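Local coordinates for protein transferrin (Manduca sexta, PDB 6WB6) that binds a single ferric ion together with a carbonate anion and transports iron as a secreted glycoprotein of an insect, at residues A86-E91 with L333-Y338. Residues are numbered along the deposited sequence; the frame is centred on the assembly and turned at random.
Sequences APFRYE and LNKANY. With FE (Fe (III) ion), chain E; NAG (2-acetamido-2-deoxy-beta-D-glucopyranose), chain C.
Phe88 and Ala336 bring their segments nearest, CA to CA 7.3 Å, where the loop entering strand 90-97 meets the Schellman motif that ends helix 329-334. No direct hydrogen bond joins the two backbones; strand 269-271 ties them instead, Ala270 bonding to the backbone of Ala336 and Arg271 to that of Tyr90, opposite a classic beta bulge at Arg89 and Tyr90. In the Schellman motif Tyr338 N bonds back to Leu333 O and Asn337 N to Asn334 O, while Asn337 takes positive phi (57°). The join is made by one aromatic, Phe88, packed on the turn that closes the helix. Its ring, directed there by CG lying anti to the carbonyl carbon (chi1 -49°), meets Ala336 CB obliquely through CE1 at 3.6 Å, and Phe88 CZ comes 3.3 Å from Lys335 O. Pro87 CB sits over the centre of one ring face. Phe88 CE2 also lies 3.8 Å from NAG C8, the acetyl methyl of the N-acetylglucosamine linked to Asn337, again obliquely. Were the Phe88 ring replaced by the methyl of an alanine, that acetyl group and Ala336 CB would probably lose their aromatic neighbour, opening a gap between the segments. Two residues on, Tyr90 OH binds the iron(III) ion at 2.2 Å, a site shared with Tyr204. Lys335, its chain bent at the last torsion (chi4 69°), donates from NZ to a water at 2.8 Å that in turn donates to Pro87 O.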
loop_
_atom_site.group_PDB
_atom_site.type_symbol
_atom_site.label_atom_id
_atom_site.label_comp_id
_atom_site.label_asym_id
_atom_site.label_seq_id
_atom_site.Cartn_x
_atom_site.Cartn_y
_atom_site.Cartn_z
ATOM N N ALA A 86 -32.004 2.021 -5.376
ATOM C CA ALA A 86 -31.565 2.088 -3.989
ATOM C C ALA A 86 -30.664 3.302 -3.779
ATOM O O ALA A 86 -29.767 3.551 -4.591
ATOM C CB ALA A 86 -30.824 0.808 -3.607
ATOM N N PRO A 87 -30.867 4.072 -2.703
ATOM C CA PRO A 87 -30.056 5.281 -2.485
ATOM C C PRO A 87 -28.591 4.999 -2.216
ATOM O O PRO A 87 -27.761 5.871 -2.482
ATOM C CB PRO A 87 -30.720 5.935 -1.264
ATOM C CG PRO A 87 -31.390 4.803 -0.579
ATOM C CD PRO A 87 -31.849 3.877 -1.626
ATOM N N PHE A 88 -28.256 3.808 -1.730
ATOM C CA PHE A 88 -26.918 3.460 -1.282
ATOM C C PHE A 88 -26.449 2.172 -1.944
ATOM O O PHE A 88 -27.251 1.291 -2.295
ATOM C CB PHE A 88 -26.862 3.259 0.256
ATOM C CG PHE A 88 -27.489 4.374 1.039
ATOM C CD1 PHE A 88 -26.954 5.642 1.002
ATOM C CD2 PHE A 88 -28.607 4.146 1.832
ATOM C CE1 PHE A 88 -27.529 6.670 1.726
ATOM C CE2 PHE A 88 -29.175 5.171 2.557
ATOM C CZ PHE A 88 -28.644 6.438 2.498
ATOM N N ARG A 89 -25.131 2.075 -2.117
ATOM C CA ARG A 89 -24.544 0.845 -2.612
ATOM C C ARG A 89 -24.967 -0.341 -1.754
ATOM O O ARG A 89 -25.302 -1.420 -2.268
ATOM C CB ARG A 89 -23.029 0.963 -2.634
ATOM C CG ARG A 89 -22.360 -0.270 -3.248
ATOM C CD ARG A 89 -20.931 0.005 -3.391
ATOM N NE ARG A 89 -20.125 -1.155 -3.735
ATOM C CZ ARG A 89 -18.868 -1.060 -4.140
ATOM N NH1 ARG A 89 -18.311 0.145 -4.217
ATOM N NH2 ARG A 89 -18.160 -2.151 -4.428
ATOM N N TYR A 90 -24.891 -0.198 -0.440
ATOM C CA TYR A 90 -25.343 -1.280 0.477
ATOM C C TYR A 90 -25.490 -0.762 1.890
ATOM O O TYR A 90 -24.739 0.022 2.311
ATOM C CB TYR A 90 -24.525 -2.571 0.540
ATOM C CG TYR A 90 -23.033 -2.488 0.658
ATOM C CD1 TYR A 90 -22.449 -2.171 1.862
ATOM C CD2 TYR A 90 -22.214 -2.815 -0.402
ATOM C CE1 TYR A 90 -21.085 -2.138 2.007
ATOM C CE2 TYR A 90 -20.849 -2.795 -0.277
ATOM C CZ TYR A 90 -20.293 -2.436 0.928
ATOM O OH TYR A 90 -18.981 -2.406 1.076
ATOM N N GLU A 91 -26.522 -1.238 2.523
ATOM C CA GLU A 91 -26.812 -0.911 3.901
ATOM C C GLU A 91 -26.212 -1.961 4.816
ATOM O O GLU A 91 -26.311 -3.166 4.550
ATOM C CB GLU A 91 -28.313 -0.836 4.128
ATOM C CG GLU A 91 -28.976 0.241 3.291
ATOM C CD GLU A 91 -30.446 -0.027 3.168
ATOM O OE1 GLU A 91 -30.798 -0.926 2.374
ATOM O OE2 GLU A 91 -31.229 0.604 3.911
ATOM N N LEU A 333 -22.299 12.136 1.760
ATOM C CA LEU A 333 -21.761 11.164 2.701
ATOM C C LEU A 333 -22.561 11.153 3.989
ATOM O O LEU A 333 -22.823 10.079 4.549
ATOM C CB LEU A 333 -20.300 11.460 3.005
ATOM C CG LEU A 333 -19.343 11.357 1.830
ATOM C CD1 LEU A 333 -17.980 11.810 2.287
ATOM C CD2 LEU A 333 -19.273 10.000 1.282
ATOM N N ASN A 334 -22.952 12.337 4.470
ATOM C CA ASN A 334 -23.716 12.422 5.705
ATOM C C ASN A 334 -24.959 11.547 5.656
ATOM O O ASN A 334 -25.275 10.863 6.629
ATOM C CB ASN A 334 -24.122 13.861 5.982
ATOM C CG ASN A 334 -23.027 14.661 6.657
ATOM O OD1 ASN A 334 -21.943 14.151 6.964
ATOM N ND2 ASN A 334 -23.312 15.927 6.893
ATOM N N LYS A 335 -25.701 11.573 4.551
ATOM C CA LYS A 335 -27.001 10.921 4.608
ATOM C C LYS A 335 -26.878 9.404 4.608
ATOM O O LYS A 335 -27.894 8.694 4.733
ATOM C CB LYS A 335 -27.888 11.393 3.447
ATOM C CG LYS A 335 -27.337 11.105 2.054
ATOM C CD LYS A 335 -28.242 11.671 0.975
ATOM C CE LYS A 335 -27.747 11.327 -0.402
ATOM N NZ LYS A 335 -27.883 9.871 -0.722
ATOM N N ALA A 336 -25.659 8.898 4.471
ATOM C CA ALA A 336 -25.388 7.488 4.615
ATOM C C ALA A 336 -24.850 7.161 5.997
ATOM O O ALA A 336 -24.639 5.984 6.293
ATOM C CB ALA A 336 -24.393 7.033 3.553
ATOM N N ASN A 337 -24.681 8.179 6.851
ATOM C CA ASN A 337 -23.875 8.094 8.071
ATOM C C ASN A 337 -22.440 7.684 7.765
ATOM O O ASN A 337 -21.768 7.063 8.585
ATOM C CB ASN A 337 -24.483 7.131 9.083
ATOM C CG ASN A 337 -25.816 7.618 9.616
ATOM O OD1 ASN A 337 -26.068 8.820 9.695
ATOM N ND2 ASN A 337 -26.674 6.691 9.986
ATOM N N TYR A 338 -21.951 8.013 6.581
ATOM C CA TYR A 338 -20.667 7.474 6.168
ATOM C C TYR A 338 -19.516 8.433 6.421
ATOM O O TYR A 338 -18.363 8.007 6.370
ATOM C CB TYR A 338 -20.726 7.077 4.682
ATOM C CG TYR A 338 -19.651 6.111 4.276
ATOM C CD1 TYR A 338 -19.716 4.787 4.654
ATOM C CD2 TYR A 338 -18.572 6.524 3.511
ATOM C CE1 TYR A 338 -18.750 3.893 4.276
ATOM C CE2 TYR A 338 -17.583 5.634 3.135
ATOM C CZ TYR A 338 -17.692 4.311 3.518
ATOM O OH TYR A 338 -16.724 3.413 3.175
HETATM FE FE FE E . -18.116 -4.325 1.646
HETATM C C1 NAG C . -27.925 7.133 10.520
HETATM C C2 NAG C . -29.057 6.225 10.076
HETATM C C3 NAG C . -30.374 6.437 10.834
HETATM C C4 NAG C . -30.174 6.652 12.337
HETATM C C5 NAG C . -28.940 7.496 12.649
HETATM C C6 NAG C . -28.580 7.355 14.110
HETATM C C7 NAG C . -28.739 5.600 7.718
HETATM C C8 NAG C . -29.223 5.900 6.332
HETATM N N2 NAG C . -29.258 6.397 8.651
HETATM O O3 NAG C . -31.159 5.255 10.610
HETATM O O4 NAG C . -31.244 7.405 12.927
HETATM O O5 NAG C . -27.783 7.083 11.927
HETATM O O6 NAG C . -28.380 5.963 14.326
HETATM O O7 NAG C . -27.952 4.692 7.946
HETATM O O HOH W 1 -28.489 8.248 -2.951
#